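Local structure of cocosin 1 acidic chain (Cocos nucifera, 5WPW) at residues Asp28-Glu32 / Gln33-Ala37; Ser55-Asn58 / Ala59-Val63; Gln109-Glu112 / Gly113-Leu116; Val139-Thr142 / Ser143-Ala146; Ser247-Ile250 / Lys251-Ile254. The protein serves as a seed storage protein of coconut, an 11S globulin that assembles into hexamers and acts as a nutrient reservoir. The protein carries 2 engineered substitutions. All blocks are in the same frame, centred on the assembly; numbering follows the deposited sequence.

How the contacts relate
Contacts 1 to 4 fall in the N-terminal cupin domain, while contact 5 carries the chain from the loop before strand 251-253 into that strand. Contacts 2 and 4 lie closest, their centres about 8 Å apart, because strands 61-67 and 134-140 are neighbours in one antiparallel sheet; Pro-60 O meets Asp-141 N at 2.9 Å. Strand 114-118 flanks strand 61-67 and joins contact 3 to contact 2, with Val-63 N 2.7 Å from Leu-116 O. Strand 251-253 closes the row, so contacts 3 and 5 also touch, centres about 9 Å apart. Contact 1 stands off, its nearest atoms about 5 Å from contact 4.

Contact 1 of 5, residues Asp28-Glu32 / Gln33-Ala37; sequences DEDNE and QFRCA
The side-chain oxygen of Asn-31 is gripped twice by Gln-33. Gln-33 N donates to Asn-31 OD1 at 3.1 Å, in the carbonyl plane and on a lone pair, while Gln-33 NE2 reaches the same oxygen in a weak bond of 3.3 Å. With CG anti to the backbone N (chi1 -166°), Asn-31 swings OD1 forward over the opening turn of the helix, and the extended Gln-33 chain runs beside it in the same direction, the two amide planes 36° apart. Asn-31 is thus the N-cap of helix 32-37: asparagine, short and ending in an acceptor, suits a place where backbone N-H groups lack a preceding turn of carbonyls. Arg-35 N continues the pattern by donating to Asn-31 O at 2.8 Å, nearly straight.

The approach to the cap is a type I beta turn from Asp-28 to Asn-31. An Asx turn reinforces it, Asp-28 OD1 accepting from Asp-30 N at 3.0 Å from above the carboxylate plane. The ring of Phe-34 packs against this turn, with Asn-31 CB at its edge and CD2 coming 3.1 Å from Asp-28 O; its other neighbours include Leu-340 of the C-terminal domain. Arg-35 bends at chi3, and its very close approach to the Asp-30 carbonyl is doubtful. The Asp-30 carboxylate, 4.0 Å from OD1 to Arg-35 NH1, lies well out of the guanidinium plane and offers attraction of charge alone; the salt bridge of Arg-35 is to Glu-2. One residue on, Cys-36 forms the disulfide with Cys-3, which ties the helix to the N-terminal segment.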
loop_
_atom_site.group_PDB
_atom_site.type_symbol
_atom_site.label_atom_id
_atom_site.label_comp_id
_atom_site.label_asym_id
_atom_site.label_seq_id
_atom_site.Cartn_x
_atom_site.Cartn_y
_atom_site.Cartn_z
ATOM N N ASP A 28 35.733 9.617 -7.995
ATOM C CA ASP A 28 36.059 8.315 -8.572
ATOM C C ASP A 28 35.096 7.256 -8.038
ATOM O O ASP A 28 35.224 6.811 -6.896
ATOM C CB ASP A 28 37.505 7.919 -8.290
ATOM C CG ASP A 28 37.856 6.556 -8.872
ATOM O OD1 ASP A 28 37.119 6.061 -9.752
ATOM O OD2 ASP A 28 38.866 5.966 -8.445
ATOM N N GLU A 29 34.161 6.817 -8.882
ATOM C CA GLU A 29 33.181 5.825 -8.458
ATOM C C GLU A 29 33.803 4.457 -8.218
ATOM O O GLU A 29 33.129 3.574 -7.676
ATOM C CB GLU A 29 32.062 5.727 -9.500
ATOM C CG GLU A 29 32.550 5.594 -10.937
ATOM C CD GLU A 29 31.482 5.025 -11.876
ATOM O OE1 GLU A 29 30.392 5.639 -12.020
ATOM O OE2 GLU A 29 31.731 3.949 -12.467
ATOM N N ASP A 30 35.069 4.266 -8.605
ATOM C CA ASP A 30 35.793 3.025 -8.369
ATOM C C ASP A 30 36.544 3.018 -7.044
ATOM O O ASP A 30 37.046 1.966 -6.636
ATOM C CB ASP A 30 36.764 2.764 -9.522
ATOM C CG ASP A 30 36.060 2.245 -10.765
ATOM O OD1 ASP A 30 35.892 1.009 -10.876
ATOM O OD2 ASP A 30 35.671 3.067 -11.626
ATOM N N ASN A 31 36.652 4.166 -6.385
ATOM C CA ASN A 31 37.117 4.226 -5.008
ATOM C C ASN A 31 36.317 3.259 -4.132
ATOM O O ASN A 31 35.103 3.110 -4.301
ATOM C CB ASN A 31 36.977 5.678 -4.521
ATOM C CG ASN A 31 37.732 5.953 -3.239
ATOM O OD1 ASN A 31 37.346 5.487 -2.170
ATOM N ND2 ASN A 31 38.801 6.741 -3.335
ATOM N N GLU A 32 37.006 2.595 -3.193
ATOM C CA GLU A 32 36.345 1.610 -2.336
ATOM C C GLU A 32 35.149 2.207 -1.605
ATOM O O GLU A 32 34.124 1.541 -1.421
ATOM C CB GLU A 32 37.336 1.038 -1.322
ATOM C CG GLU A 32 37.973 -0.291 -1.702
ATOM C CD GLU A 32 38.924 -0.798 -0.624
ATOM O OE1 GLU A 32 38.642 -0.567 0.575
ATOM O OE2 GLU A 32 39.955 -1.419 -0.973
ATOM N N GLN A 33 35.265 3.456 -1.167
ATOM C CA GLN A 33 34.206 4.068 -0.376
ATOM C C GLN A 33 32.957 4.331 -1.213
ATOM O O GLN A 33 31.831 4.134 -0.734
ATOM C CB GLN A 33 34.741 5.347 0.260
ATOM C CG GLN A 33 36.110 5.095 0.846
ATOM C CD GLN A 33 36.713 6.309 1.491
ATOM O OE1 GLN A 33 36.374 6.653 2.622
ATOM N NE2 GLN A 33 37.626 6.962 0.782
ATOM N N PHE A 34 33.139 4.774 -2.462
ATOM C CA PHE A 34 32.026 4.891 -3.398
ATOM C C PHE A 34 31.465 3.524 -3.756
ATOM O O PHE A 34 30.247 3.350 -3.873
ATOM C CB PHE A 34 32.489 5.610 -4.661
ATOM C CG PHE A 34 32.385 7.085 -4.568
ATOM C CD1 PHE A 34 31.148 7.693 -4.537
ATOM C CD2 PHE A 34 33.515 7.868 -4.505
ATOM C CE1 PHE A 34 31.041 9.055 -4.440
ATOM C CE2 PHE A 34 33.413 9.224 -4.411
ATOM C CZ PHE A 34 32.171 9.821 -4.379
ATOM N N ARG A 35 32.342 2.543 -3.948
ATOM C CA ARG A 35 31.871 1.194 -4.206
ATOM C C ARG A 35 31.162 0.610 -2.985
ATOM O O ARG A 35 30.195 -0.138 -3.137
ATOM C CB ARG A 35 33.038 0.306 -4.655
ATOM C CG ARG A 35 33.307 0.375 -6.168
ATOM C CD ARG A 35 34.279 -0.705 -6.633
ATOM N NE ARG A 35 35.623 -0.495 -6.098
ATOM C CZ ARG A 35 36.745 -0.901 -6.689
ATOM N NH1 ARG A 35 36.699 -1.545 -7.852
ATOM N NH2 ARG A 35 37.921 -0.656 -6.114
ATOM N N CYS A 36 31.591 0.954 -1.772
ATOM C CA CYS A 36 30.850 0.471 -0.613
ATOM C C CYS A 36 29.489 1.144 -0.528
ATOM O O CYS A 36 28.490 0.489 -0.232
ATOM C CB CYS A 36 31.639 0.697 0.676
ATOM S SG CYS A 36 30.665 0.457 2.228
ATOM N N ALA A 37 29.428 2.448 -0.807
ATOM C CA ALA A 37 28.169 3.167 -0.717
ATOM C C ALA A 37 27.256 2.878 -1.899
ATOM O O ALA A 37 26.051 3.099 -1.791
ATOM C CB ALA A 37 28.423 4.677 -0.629
#

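Contact 2 of 5, residues Ser55-Asn58 / Ala59-Val63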
loop_
_atom_site.group_PDB
_atom_site.type_symbol
_atom_site.label_atom_id
_atom_site.label_comp_id
_atom_site.label_asym_id
_atom_site.label_seq_id
_atom_site.Cartn_x
_atom_site.Cartn_y
_atom_site.Cartn_z
ATOM N N SER A 55 20.017 15.113 -21.246
ATOM C CA SER A 55 20.602 13.786 -21.107
ATOM C C SER A 55 19.795 13.024 -20.068
ATOM O O SER A 55 19.030 13.615 -19.297
ATOM C CB SER A 55 22.088 13.845 -20.716
ATOM O OG SER A 55 22.287 14.199 -19.343
ATOM N N MET A 56 19.960 11.710 -20.065
ATOM C CA MET A 56 19.294 10.878 -19.076
ATOM C C MET A 56 20.285 9.850 -18.560
ATOM O O MET A 56 21.246 9.488 -19.247
ATOM C CB MET A 56 18.016 10.241 -19.615
ATOM C CG MET A 56 18.153 9.395 -20.831
ATOM S SD MET A 56 18.419 7.666 -20.371
ATOM C CE MET A 56 18.241 6.909 -21.993
ATOM N N SER A 57 20.068 9.408 -17.321
ATOM C CA SER A 57 20.980 8.509 -16.631
ATOM C C SER A 57 20.253 7.227 -16.228
ATOM O O SER A 57 19.035 7.218 -16.060
ATOM C CB SER A 57 21.583 9.167 -15.381
ATOM O OG SER A 57 22.508 10.209 -15.727
ATOM N N ASN A 58 21.013 6.139 -16.109
ATOM C CA ASN A 58 20.481 4.847 -15.672
ATOM C C ASN A 58 20.170 4.810 -14.183
ATOM O O ASN A 58 19.544 3.843 -13.731
ATOM C CB ASN A 58 21.473 3.722 -15.991
ATOM C CG ASN A 58 22.783 3.813 -15.154
ATOM O OD1 ASN A 58 23.314 4.908 -14.910
ATOM N ND2 ASN A 58 23.302 2.660 -14.725
ATOM N N ALA A 59 20.600 5.804 -13.424
ATOM C CA ALA A 59 20.446 5.816 -11.971
ATOM C C ALA A 59 19.652 7.034 -11.514
ATOM O O ALA A 59 19.799 8.127 -12.094
ATOM C CB ALA A 59 21.809 5.812 -11.300
ATOM N N PRO A 60 18.774 6.886 -10.521
ATOM C CA PRO A 60 18.121 8.069 -9.952
ATOM C C PRO A 60 19.159 8.901 -9.219
ATOM O O PRO A 60 20.201 8.392 -8.797
ATOM C CB PRO A 60 17.078 7.485 -8.996
ATOM C CG PRO A 60 17.677 6.163 -8.561
ATOM C CD PRO A 60 18.434 5.650 -9.787
ATOM N N ARG A 61 18.886 10.199 -9.105
ATOM C CA ARG A 61 19.847 11.119 -8.489
ATOM C C ARG A 61 19.162 12.209 -7.678
ATOM O O ARG A 61 17.987 12.515 -7.872
ATOM C CB ARG A 61 20.747 11.755 -9.559
ATOM C CG ARG A 61 20.200 13.000 -10.150
ATOM C CD ARG A 61 21.010 13.409 -11.359
ATOM N NE ARG A 61 20.513 12.740 -12.549
ATOM C CZ ARG A 61 20.856 13.076 -13.780
ATOM N NH1 ARG A 61 21.698 14.088 -13.975
ATOM N NH2 ARG A 61 20.345 12.419 -14.806
ATOM N N LEU A 62 19.926 12.786 -6.735
ATOM C CA LEU A 62 19.585 14.025 -6.063
ATOM C C LEU A 62 20.672 15.027 -6.407
ATOM O O LEU A 62 21.855 14.672 -6.378
ATOM C CB LEU A 62 19.533 13.878 -4.536
ATOM C CG LEU A 62 18.442 12.994 -3.946
ATOM C CD1 LEU A 62 18.379 13.256 -2.449
ATOM C CD2 LEU A 62 17.116 13.281 -4.620
ATOM N N VAL A 63 20.259 16.227 -6.810
ATOM C CA VAL A 63 21.158 17.346 -7.091
ATOM C C VAL A 63 20.991 18.374 -5.984
ATOM O O VAL A 63 19.862 18.758 -5.661
ATOM C CB VAL A 63 20.856 17.974 -8.461
ATOM C CG1 VAL A 63 21.883 19.066 -8.768
ATOM C CG2 VAL A 63 20.824 16.900 -9.545
HETATM O O HOH W 1 21.942 12.745 -17.062
HETATM O O HOH W 2 17.920 10.518 -15.823
#
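Ser-55 reaches Arg-61 through a shared water. Its OG lies 2.7 Å from water 1, which in turn accepts from Arg-61 NH2 at 2.8 Å, so a small hydroxyl engages a guanidinium too distant for direct contact. Ser-57, two residues on, turns its side chain to the same interior. Its OG is 2.9 Å from water 1 and also bonds to His-153, while its backbone N donates to water 2 at 2.8 Å. That second water lies in the guanidinium plane, at the edge, and accepts from Arg-61 NH2 as well. Ser-57 OG itself comes within 3.2 Å of Arg-61 NH2, but the angle is poor, and the waters carry the hydrogen bonding. Serine suits both places, being small enough to leave room for water beside a long side chain.

Asn-58 begins the link to the next strand. Its amide is held by loop residues: OD1 accepts from Arg-154 N, and ND2 donates to Ser-152 O. Ala-59 and Pro-60 then lead into strand 61-67, where Arg-61, its chain bent at chi3 (86°), folds back so that NH2 meets both waters. Within this buried setting Arg-61 NH2 donates to each of them. This is a connection between strands of two different sheets, 50-57 and 61-67, as in the beta-barrel of a cupin domain.

Contact 3 of 5, residues Gln109-Glu112 / Gly113-Leu116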
loop_
_atom_site.group_PDB
_atom_site.type_symbol
_atom_site.label_atom_id
_atom_site.label_comp_id
_atom_site.label_asym_id
_atom_site.label_seq_id
_atom_site.Cartn_x
_atom_site.Cartn_y
_atom_site.Cartn_z
ATOM N N GLN A 109 12.247 26.596 -11.683
ATOM C CA GLN A 109 13.228 27.622 -11.365
ATOM C C GLN A 109 13.832 27.319 -10.009
ATOM O O GLN A 109 13.110 27.213 -9.018
ATOM C CB GLN A 109 12.590 29.005 -11.411
ATOM C CG GLN A 109 12.087 29.299 -12.799
ATOM C CD GLN A 109 11.953 30.767 -13.060
ATOM O OE1 GLN A 109 12.938 31.505 -13.017
ATOM N NE2 GLN A 109 10.731 31.210 -13.323
ATOM N N PHE A 110 15.143 27.165 -9.972
ATOM C CA PHE A 110 15.832 26.704 -8.781
ATOM C C PHE A 110 16.733 27.805 -8.232
ATOM O O PHE A 110 16.970 28.835 -8.866
ATOM C CB PHE A 110 16.638 25.443 -9.085
ATOM C CG PHE A 110 17.816 25.667 -9.982
ATOM C CD1 PHE A 110 19.052 25.994 -9.456
ATOM C CD2 PHE A 110 17.702 25.493 -11.352
ATOM C CE1 PHE A 110 20.153 26.184 -10.279
ATOM C CE2 PHE A 110 18.804 25.666 -12.173
ATOM C CZ PHE A 110 20.018 26.017 -11.642
ATOM N N GLN A 111 17.240 27.578 -7.029
ATOM C CA GLN A 111 18.061 28.588 -6.374
ATOM C C GLN A 111 18.946 27.893 -5.355
ATOM O O GLN A 111 18.822 26.690 -5.123
ATOM C CB GLN A 111 17.189 29.665 -5.723
ATOM C CG GLN A 111 16.525 29.244 -4.412
ATOM C CD GLN A 111 16.074 30.436 -3.563
ATOM O OE1 GLN A 111 16.829 30.946 -2.731
ATOM N NE2 GLN A 111 14.830 30.871 -3.765
ATOM N N GLU A 112 19.849 28.666 -4.747
ATOM C CA GLU A 112 20.751 28.105 -3.746
ATOM C C GLU A 112 19.949 27.383 -2.679
ATOM O O GLU A 112 18.880 27.844 -2.270
ATOM C CB GLU A 112 21.611 29.206 -3.110
ATOM C CG GLU A 112 22.688 28.680 -2.160
ATOM C CD GLU A 112 23.303 29.779 -1.310
ATOM O OE1 GLU A 112 23.893 29.466 -0.247
ATOM O OE2 GLU A 112 23.195 30.953 -1.710
ATOM N N GLY A 113 20.452 26.222 -2.266
ATOM C CA GLY A 113 19.802 25.411 -1.267
ATOM C C GLY A 113 18.753 24.450 -1.793
ATOM O O GLY A 113 18.217 23.655 -1.008
ATOM N N ASP A 114 18.424 24.505 -3.079
ATOM C CA ASP A 114 17.426 23.595 -3.608
ATOM C C ASP A 114 17.996 22.190 -3.749
ATOM O O ASP A 114 19.160 21.998 -4.086
ATOM C CB ASP A 114 16.926 24.064 -4.968
ATOM C CG ASP A 114 15.873 25.130 -4.866
ATOM O OD1 ASP A 114 15.347 25.386 -3.774
ATOM O OD2 ASP A 114 15.548 25.703 -5.912
ATOM N N VAL A 115 17.141 21.200 -3.518
ATOM C CA VAL A 115 17.417 19.812 -3.857
ATOM C C VAL A 115 16.484 19.440 -4.992
ATOM O O VAL A 115 15.271 19.671 -4.896
ATOM C CB VAL A 115 17.203 18.854 -2.672
ATOM C CG1 VAL A 115 17.383 17.462 -3.170
ATOM C CG2 VAL A 115 18.197 19.138 -1.568
ATOM N N LEU A 116 17.048 18.904 -6.070
ATOM C CA LEU A 116 16.287 18.411 -7.212
ATOM C C LEU A 116 16.434 16.899 -7.303
ATOM O O LEU A 116 17.541 16.373 -7.166
ATOM C CB LEU A 116 16.783 19.041 -8.510
ATOM C CG LEU A 116 16.598 20.549 -8.551
ATOM C CD1 LEU A 116 17.922 21.251 -8.810
ATOM C CD2 LEU A 116 15.585 20.850 -9.626
#
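Asp-114 and Gln-111 exchange two hydrogen bonds, each residue donating its backbone N to the other. Gln-111 N donates to Asp-114 OD2 at 2.8 Å, meeting the oxygen from above the carboxylate plane. In return Asp-114 N donates to Gln-111 O at 3.0 Å with an N-H...O angle of 153°. The second bond closes a type II beta turn from Gln-111 to Asp-114; the first ties the aspartate side chain back to the residue that opens it. The Asp-114 CG lies anti to the carbonyl carbon (chi1 -82°), which carries the carboxylate across to the incoming strand, and there OD2 also comes 3.1 Å from Phe-110 CA. The other oxygen, OD1, accepts from the side-chain amide of Asn-253, so both carboxylate oxygens have donors. Gly-113 and Asp-114 also bond through their backbones to Ile-65, and Gly-113 to Ile-254.

Gly-113 occupies the third position of the turn, with phi at 87°. A side chain here would collide with Glu-112 O, the carbonyl just before it, which explains the glycine. Glu-112 suits the exposed second position, its extended chain leading off the turn. On the inner side, Phe-110 CB approaches Leu-116 CD1 at 4.4 Å, a loose apolar contact, and both side chains also pack on Val-72 and Lys-251.

The turn joins strand 107-110 to strand 114-118, which belong to two different sheets of the N-terminal cupin domain. Two neutral donors, one backbone and one amide, would help to stabilise the buried carboxylate of Asp-114 as an anion, and Lys-251, whose CE lies beside OD2, may add a weaker favourable field.

Contact 4 of 5, residues Val139-Thr142 / Ser143-Ala146; sequences VLDT and SNDA
Asp-141 faces Ser-143 and Asn-144 with both its backbone carbonyl and its carboxylate. Asn-144 N donates to Asp-141 O at 3.2 Å, from above the carbonyl plane and so away from the lone pairs. The carboxylate adds two weak bonds: OD1 accepts from Ser-143 N at 3.2 Å, and OD2 from Asn-144 ND2 at 3.4 Å. With CG anti to the backbone N (chi1 -174°), the Asp-141 side chain lies beside its own carbonyl and can reach over the residues that follow. The Asn-144 amide crosses it at about a right angle, the two planes 87° apart, so ND2 is the polar atom that meets OD2, and the flat groups do not stack. Short acidic and amide side chains suit these positions, since each can bond within the turn.

The backbone here forms a type I beta turn from Asp-141 to Asn-144, on the way from strand 134-140 of the cupin sheet toward strand 155-157. Asp-141 is also the centre of an inverse gamma turn, with a weak bond from Thr-142 N to Leu-140 O. Beyond the first turn, Asn-144 starts an Asx turn: its OD1 accepts from Ala-146 N at 2.9 Å, in the carbonyl plane and on a lone pair. Its amide thus faces two ways, ND2 back to Asp-141 and OD1 forward along the loop. Farther out, Arg-151 binds Ser-143 OG, Asn-147 donates to Thr-142 O, and Pro-60 packs on the Asn-144 side chain.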
loop_
_atom_site.group_PDB
_atom_site.type_symbol
_atom_site.label_atom_id
_atom_site.label_comp_id
_atom_site.label_asym_id
_atom_site.label_seq_id
_atom_site.Cartn_x
_atom_site.Cartn_y
_atom_site.Cartn_z
ATOM N N VAL A 139 24.491 13.278 -6.533
ATOM C CA VAL A 139 24.769 11.918 -6.076
ATOM C C VAL A 139 23.806 10.991 -6.820
ATOM O O VAL A 139 22.584 11.192 -6.767
ATOM C CB VAL A 139 24.612 11.772 -4.546
ATOM C CG1 VAL A 139 24.975 10.380 -4.109
ATOM C CG2 VAL A 139 25.467 12.801 -3.790
ATOM N N LEU A 140 24.358 10.043 -7.571
ATOM C CA LEU A 140 23.586 9.089 -8.364
ATOM C C LEU A 140 23.606 7.718 -7.684
ATOM O O LEU A 140 24.682 7.187 -7.387
ATOM C CB LEU A 140 24.166 8.966 -9.771
ATOM C CG LEU A 140 24.096 10.149 -10.745
ATOM C CD1 LEU A 140 25.475 10.568 -11.198
ATOM C CD2 LEU A 140 23.217 9.739 -11.940
ATOM N N ASP A 141 22.430 7.135 -7.439
ATOM C CA ASP A 141 22.400 5.839 -6.739
ATOM C C ASP A 141 22.447 4.737 -7.786
ATOM O O ASP A 141 21.426 4.283 -8.277
ATOM C CB ASP A 141 21.179 5.724 -5.836
ATOM C CG ASP A 141 21.200 4.453 -4.985
ATOM O OD1 ASP A 141 22.177 3.680 -5.068
ATOM O OD2 ASP A 141 20.233 4.231 -4.227
ATOM N N THR A 142 23.655 4.307 -8.141
ATOM C CA THR A 142 23.829 3.286 -9.163
ATOM C C THR A 142 23.574 1.878 -8.642
ATOM O O THR A 142 23.561 0.931 -9.442
ATOM C CB THR A 142 25.234 3.384 -9.744
ATOM O OG1 THR A 142 26.181 3.363 -8.669
ATOM C CG2 THR A 142 25.399 4.722 -10.508
ATOM N N SER A 143 23.404 1.723 -7.332
ATOM C CA SER A 143 22.944 0.483 -6.712
ATOM C C SER A 143 21.426 0.404 -6.594
ATOM O O SER A 143 20.894 -0.635 -6.173
ATOM C CB SER A 143 23.550 0.357 -5.308
ATOM O OG SER A 143 24.853 -0.168 -5.397
ATOM N N ASN A 144 20.727 1.471 -6.946
ATOM C CA ASN A 144 19.278 1.498 -6.850
ATOM C C ASN A 144 18.682 0.388 -7.704
ATOM O O ASN A 144 19.138 0.140 -8.820
ATOM C CB ASN A 144 18.768 2.860 -7.317
ATOM C CG ASN A 144 17.368 3.166 -6.838
ATOM O OD1 ASN A 144 16.397 2.711 -7.418
ATOM N ND2 ASN A 144 17.262 3.981 -5.787
ATOM N N ASP A 145 17.631 -0.263 -7.198
ATOM C CA ASP A 145 16.999 -1.289 -8.020
ATOM C C ASP A 145 16.423 -0.718 -9.299
ATOM O O ASP A 145 16.186 -1.474 -10.247
ATOM C CB ASP A 145 15.896 -2.017 -7.258
ATOM C CG ASP A 145 15.873 -3.489 -7.571
ATOM O OD1 ASP A 145 15.950 -3.843 -8.776
ATOM O OD2 ASP A 145 15.805 -4.301 -6.622
ATOM N N ALA A 146 16.223 0.600 -9.371
ATOM C CA ALA A 146 15.772 1.203 -10.634
ATOM C C ALA A 146 16.772 0.952 -11.764
ATOM O O ALA A 146 16.379 0.818 -12.937
ATOM C CB ALA A 146 15.532 2.699 -10.437
#

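Contact 5 of 5, residues Ser247-Ile250 / Lys251-Ile254; sequences SMKI and KQNI
Lys-249 curls over the chain to place its ammonium on the side-chain carbonyl of Gln-252, NZ donating to OE1 at 2.7 Å. The lysine leaves the backbone with CG anti to N (chi1 -173°) and continues straight through chi2, which lays Lys-249 CG and CD against Lys-251 O, each at 3.2 Å. Bends at chi3 (38°) and again at chi4 then steer NZ to Gln-252 OE1. Gln-252 answers with a bend of its own at chi2 (107°), which turns the amide back toward the lysine so that NZ approaches OE1 tilted from the carbonyl plane. A long flexible lysine and a glutamine with a neutral acceptor can meet three positions apart along the chain in this way.

The contact marks the entry to strand 251-253, the outermost strand of the N-terminal cupin sheet within this chain, which pairs antiparallel with strand 114-118. The same lysine nitrogen donates to Lys-277 O. Lys-249 also makes backbone hydrogen bonds to a neighbouring subunit, whose own Lys-249 brings its like charge close, so these acceptors probably help to offset the repulsion.

Ile-250 and Lys-251 direct their side chains to other neighbours. The branched Ile-250 packs on Leu-116 and Tyr-108, as befits a buried aliphatic residue. Lys-251 is straight through chi2 and bends at chi3 and chi4, its aliphatic portion lying along Phe-110 and Leu-116, while its CE passes the Asp-114 carboxylate and NZ continues beyond it.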
loop_
_atom_site.group_PDB
_atom_site.type_symbol
_atom_site.label_atom_id
_atom_site.label_comp_id
_atom_site.label_asym_id
_atom_site.label_seq_id
_atom_site.Cartn_x
_atom_site.Cartn_y
_atom_site.Cartn_z
ATOM N N SER A 247 2.293 16.196 -12.390
ATOM C CA SER A 247 2.504 17.384 -11.580
ATOM C C SER A 247 3.267 17.076 -10.300
ATOM O O SER A 247 3.113 17.797 -9.312
ATOM C CB SER A 247 1.160 18.048 -11.260
ATOM O OG SER A 247 0.435 18.285 -12.452
ATOM N N MET A 248 4.071 16.013 -10.290
ATOM C CA MET A 248 4.902 15.706 -9.125
ATOM C C MET A 248 5.881 16.848 -8.865
ATOM O O MET A 248 6.529 17.345 -9.792
ATOM C CB MET A 248 5.707 14.432 -9.361
ATOM C CG MET A 248 4.977 13.134 -9.273
ATOM S SD MET A 248 6.253 11.860 -9.241
ATOM C CE MET A 248 6.799 11.898 -10.951
ATOM N N LYS A 249 6.019 17.245 -7.606
ATOM C CA LYS A 249 7.062 18.190 -7.261
ATOM C C LYS A 249 8.394 17.455 -7.324
ATOM O O LYS A 249 8.502 16.325 -6.848
ATOM C CB LYS A 249 6.819 18.781 -5.866
ATOM C CG LYS A 249 7.778 19.909 -5.490
ATOM C CD LYS A 249 7.550 20.415 -4.053
ATOM C CE LYS A 249 7.219 19.267 -3.108
ATOM N NZ LYS A 249 7.965 19.269 -1.800
ATOM N N ILE A 250 9.399 18.068 -7.948
ATOM C CA ILE A 250 10.725 17.467 -8.074
ATOM C C ILE A 250 11.791 18.244 -7.337
ATOM O O ILE A 250 12.969 17.865 -7.396
ATOM C CB ILE A 250 11.143 17.306 -9.551
ATOM C CG1 ILE A 250 11.122 18.655 -10.262
ATOM C CG2 ILE A 250 10.268 16.282 -10.255
ATOM C CD1 ILE A 250 12.371 18.921 -11.073
ATOM N N LYS A 251 11.428 19.339 -6.690
ATOM C CA LYS A 251 12.401 20.263 -6.134
ATOM C C LYS A 251 11.923 20.675 -4.753
ATOM O O LYS A 251 10.719 20.871 -4.536
ATOM C CB LYS A 251 12.554 21.491 -7.039
ATOM C CG LYS A 251 13.315 22.661 -6.420
ATOM C CD LYS A 251 13.401 23.817 -7.433
ATOM C CE LYS A 251 12.743 25.081 -6.896
ATOM N NZ LYS A 251 11.258 25.144 -7.057
ATOM N N GLN A 252 12.861 20.791 -3.821
ATOM C CA GLN A 252 12.543 21.283 -2.485
ATOM C C GLN A 252 13.762 21.982 -1.912
ATOM O O GLN A 252 14.878 21.464 -1.997
ATOM C CB GLN A 252 12.107 20.145 -1.556
ATOM C CG GLN A 252 12.068 20.571 -0.103
ATOM C CD GLN A 252 10.668 20.721 0.424
ATOM O OE1 GLN A 252 9.704 20.741 -0.337
ATOM N NE2 GLN A 252 10.542 20.805 1.747
ATOM N N ASN A 253 13.547 23.158 -1.335
ATOM C CA ASN A 253 14.639 23.913 -0.752
ATOM C C ASN A 253 14.894 23.444 0.681
ATOM O O ASN A 253 13.962 23.333 1.477
ATOM C CB ASN A 253 14.321 25.405 -0.798
ATOM C CG ASN A 253 15.407 26.238 -0.180
ATOM O OD1 ASN A 253 15.385 26.485 1.016
ATOM N ND2 ASN A 253 16.379 26.644 -0.976
ATOM N N ILE A 254 16.150 23.124 0.993
ATOM C CA ILE A 254 16.531 22.772 2.353
ATOM C C ILE A 254 17.555 23.726 2.942
ATOM O O ILE A 254 18.020 23.494 4.065
ATOM C CB ILE A 254 17.053 21.326 2.448
ATOM C CG1 ILE A 254 18.308 21.157 1.584
ATOM C CG2 ILE A 254 15.938 20.350 2.069
ATOM C CD1 ILE A 254 19.110 19.916 1.927
#